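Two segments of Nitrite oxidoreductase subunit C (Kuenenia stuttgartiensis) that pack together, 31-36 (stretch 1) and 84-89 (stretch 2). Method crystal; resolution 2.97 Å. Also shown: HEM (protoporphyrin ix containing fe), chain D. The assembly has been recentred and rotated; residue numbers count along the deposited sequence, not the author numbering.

Stretch 1 31-36: AEGVKG
Stretch 2 84-89: QDKAFP

Neither stretch forms a regular helix or strand, yet their backbones meet in a single beta bridge between Val 34 and Ala 87, whose CA atoms lie 3.9 Å apart. The register runs antiparallel: Gly 33 CA is 4.8 Å from Phe 88 CA, and Lys 35 CA is 4.9 Å from Lys 86 CA. Val 34 (phi/psi -134/141°) and Ala 87 (-146/160°) are both extended, whereas the residues before them, Gly 33 (-75/8°) and Lys 86 (-79/-27°), are not; Lys 35 (-83/153°) and Phe 88 (-75/135°) continue in extended form, and a cis peptide bond precedes Pro 89.

Two hydrogen bonds flank the bridge. Phe 88 N donates to Gly 33 O at 2.5 Å, with an angle of 149° at the hydrogen, and Lys 35 N donates to Lys 86 O at a very short 2.5 Å and 165°. The same acceptors also receive CA-H...O contacts, from Ala 87 CA to Gly 33 O (3.0 Å) and from Val 34 CA to Lys 86 O (3.4 Å). Together the stretches bury 331 Å².

Val 34 (chi1 54°, p) and Ala 87 both point sideways, and their CB atoms approach to 4.1 Å, a small apolar contact beside the bridge. Phe 88 (chi1 -69°, m; chi2 8°) lays a ring face over Gly 33: Gly 33 CA sits 3.6 Å from the ring centroid, 13° off the normal. Glycine suits this place, since an ideal CB would lie a tight 3.2 Å from Phe 88 CG.

Lys 35 points toward stretch 2 with rotamer m, t, p, t. Its aliphatic part passes close to the backbone, Lys 35 CD to Asp 85 O being 3.5 Å, and its amine forms a salt bridge from Lys 35 NZ to Asp 85 OD2 at 3.5 Å. Asp 85 (chi1 46°, p; chi2 -5°) pairs through its other oxygen with Lys 86 (m, p, t, p), at 3.2 Å from Asp 85 OD1 to Lys 86 NZ. The carboxylate thus offsets two like charges, Lys 35 NZ and Lys 86 NZ, only 3.7 Å apart.

Buried Gln 84 (chi1 -173°, t; chi2 -82°, m; chi3 125°) braces stretch 2 internally: Ala 87 N donates to Gln 84 OE1 at 2.6 Å, and Gln 84 NE2 donates to Pro 89 O at 2.5 Å. The heme adjoins this stretch, with Ala 87 CB 3.9 Å from HEM CMB and Lys 86 CD 3.7 Å from HEM CBB.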

# COMPACT_ATOMS: atom_id res chain seq x y z
N ALA C 31 32.55 13.80 35.74
CA ALA C 31 32.40 14.90 36.68
C ALA C 31 31.73 16.10 36.02
O ALA C 31 31.46 17.11 36.67
CB ALA C 31 33.74 15.30 37.26
N GLU C 32 31.48 15.99 34.71
CA GLU C 32 30.78 17.06 34.00
C GLU C 32 29.37 17.23 34.54
O GLU C 32 28.97 18.32 34.97
CB GLU C 32 30.76 16.77 32.50
N GLY C 33 28.58 16.16 34.50
CA GLY C 33 27.22 16.17 34.97
C GLY C 33 26.99 16.15 36.47
O GLY C 33 25.84 15.96 36.87
N VAL C 34 28.01 16.27 37.33
CA VAL C 34 27.81 16.16 38.78
C VAL C 34 28.54 17.28 39.52
O VAL C 34 29.65 17.66 39.14
CB VAL C 34 28.26 14.77 39.30
CG1 VAL C 34 29.68 14.46 38.90
CG2 VAL C 34 28.07 14.66 40.82
N LYS C 35 27.90 17.81 40.56
CA LYS C 35 28.50 18.78 41.48
C LYS C 35 29.33 18.06 42.53
O LYS C 35 29.06 16.90 42.88
CB LYS C 35 27.41 19.60 42.17
CG LYS C 35 26.96 20.83 41.41
CD LYS C 35 25.64 21.34 41.95
CE LYS C 35 25.76 21.77 43.41
NZ LYS C 35 24.48 22.32 43.94
N GLY C 36 30.34 18.75 43.05
CA GLY C 36 31.11 18.20 44.15
C GLY C 36 30.25 18.00 45.39
O GLY C 36 29.30 18.74 45.64
N GLN C 84 16.69 18.31 43.17
CA GLN C 84 17.99 17.66 42.98
C GLN C 84 18.72 18.48 41.93
O GLN C 84 18.43 18.40 40.74
CB GLN C 84 17.83 16.21 42.57
CG GLN C 84 19.14 15.43 42.51
CD GLN C 84 19.89 15.65 41.21
OE1 GLN C 84 21.06 16.05 41.21
NE2 GLN C 84 19.23 15.38 40.09
N ASP C 85 19.70 19.27 42.37
CA ASP C 85 20.52 20.09 41.49
C ASP C 85 21.92 19.53 41.32
O ASP C 85 22.70 20.08 40.53
CB ASP C 85 20.57 21.54 41.99
CG ASP C 85 20.84 21.66 43.47
OD1 ASP C 85 20.89 20.62 44.16
OD2 ASP C 85 21.00 22.80 43.96
N LYS C 86 22.28 18.48 42.06
CA LYS C 86 23.67 18.12 42.24
C LYS C 86 24.24 17.37 41.04
O LYS C 86 25.45 17.43 40.80
CB LYS C 86 23.84 17.27 43.50
CG LYS C 86 23.80 18.05 44.81
CD LYS C 86 22.39 18.16 45.37
CE LYS C 86 22.39 18.86 46.72
NZ LYS C 86 22.87 20.27 46.61
N ALA C 87 23.40 16.67 40.27
CA ALA C 87 23.89 15.92 39.12
C ALA C 87 22.87 15.92 37.98
O ALA C 87 21.67 16.11 38.21
CB ALA C 87 24.22 14.47 39.51
N PHE C 88 23.36 15.64 36.77
CA PHE C 88 22.46 15.56 35.63
C PHE C 88 21.70 14.24 35.71
O PHE C 88 22.30 13.19 35.92
CB PHE C 88 23.24 15.57 34.30
CG PHE C 88 23.92 16.87 33.92
CD1 PHE C 88 24.03 17.97 34.76
CD2 PHE C 88 24.50 16.96 32.66
CE1 PHE C 88 24.68 19.13 34.33
CE2 PHE C 88 25.15 18.12 32.22
CZ PHE C 88 25.23 19.20 33.07
N PRO C 89 20.38 14.24 35.48
CA PRO C 89 19.44 15.34 35.23
C PRO C 89 19.08 16.08 36.50
O PRO C 89 19.11 15.50 37.60
CB PRO C 89 18.21 14.60 34.69
CG PRO C 89 18.75 13.28 34.20
CD PRO C 89 19.75 12.94 35.21
CHA HEM D . 17.22 7.12 40.94
CHB HEM D . 20.49 10.69 41.42
CHC HEM D . 19.38 10.85 46.15
CHD HEM D . 16.22 7.15 45.71
C1A HEM D . 18.25 7.99 40.68
C2A HEM D . 19.06 8.02 39.47
C3A HEM D . 19.96 9.01 39.59
C4A HEM D . 19.77 9.64 40.89
CMA HEM D . 21.02 9.43 38.55
CAA HEM D . 18.84 7.08 38.27
CBA HEM D . 20.04 6.16 38.06
CGA HEM D . 19.84 4.90 38.84
O1A HEM D . 20.84 4.36 39.38
O2A HEM D . 18.68 4.44 38.93
C1B HEM D . 20.44 11.11 42.73
C2B HEM D . 21.08 12.28 43.30
C3B HEM D . 20.78 12.32 44.62
C4B HEM D . 19.92 11.18 44.91
CMB HEM D . 21.95 13.24 42.47
CAB HEM D . 21.18 13.36 45.70
CBB HEM D . 21.77 14.53 45.45
C1C HEM D . 18.40 9.92 46.42
C2C HEM D . 17.70 9.77 47.68
C3C HEM D . 16.83 8.77 47.57
C4C HEM D . 16.95 8.21 46.23
CMC HEM D . 17.91 10.65 48.94
CAC HEM D . 15.86 8.27 48.67
CBC HEM D . 15.81 6.98 49.02
C1D HEM D . 16.15 6.88 44.36
C2D HEM D . 15.14 6.07 43.68
C3D HEM D . 15.42 6.07 42.38
C4D HEM D . 16.61 6.87 42.16
CMD HEM D . 13.96 5.34 44.34
CAD HEM D . 14.60 5.33 41.30
CBD HEM D . 13.64 6.28 40.59
CGD HEM D . 12.70 5.50 39.71
O1D HEM D . 11.78 6.12 39.13
O2D HEM D . 12.87 4.26 39.60
NA HEM D . 18.73 8.99 41.51
NB HEM D . 19.75 10.47 43.74
NC HEM D . 17.92 8.94 45.55
ND HEM D . 17.03 7.36 43.39
FE HEM D . 18.59 8.85 43.47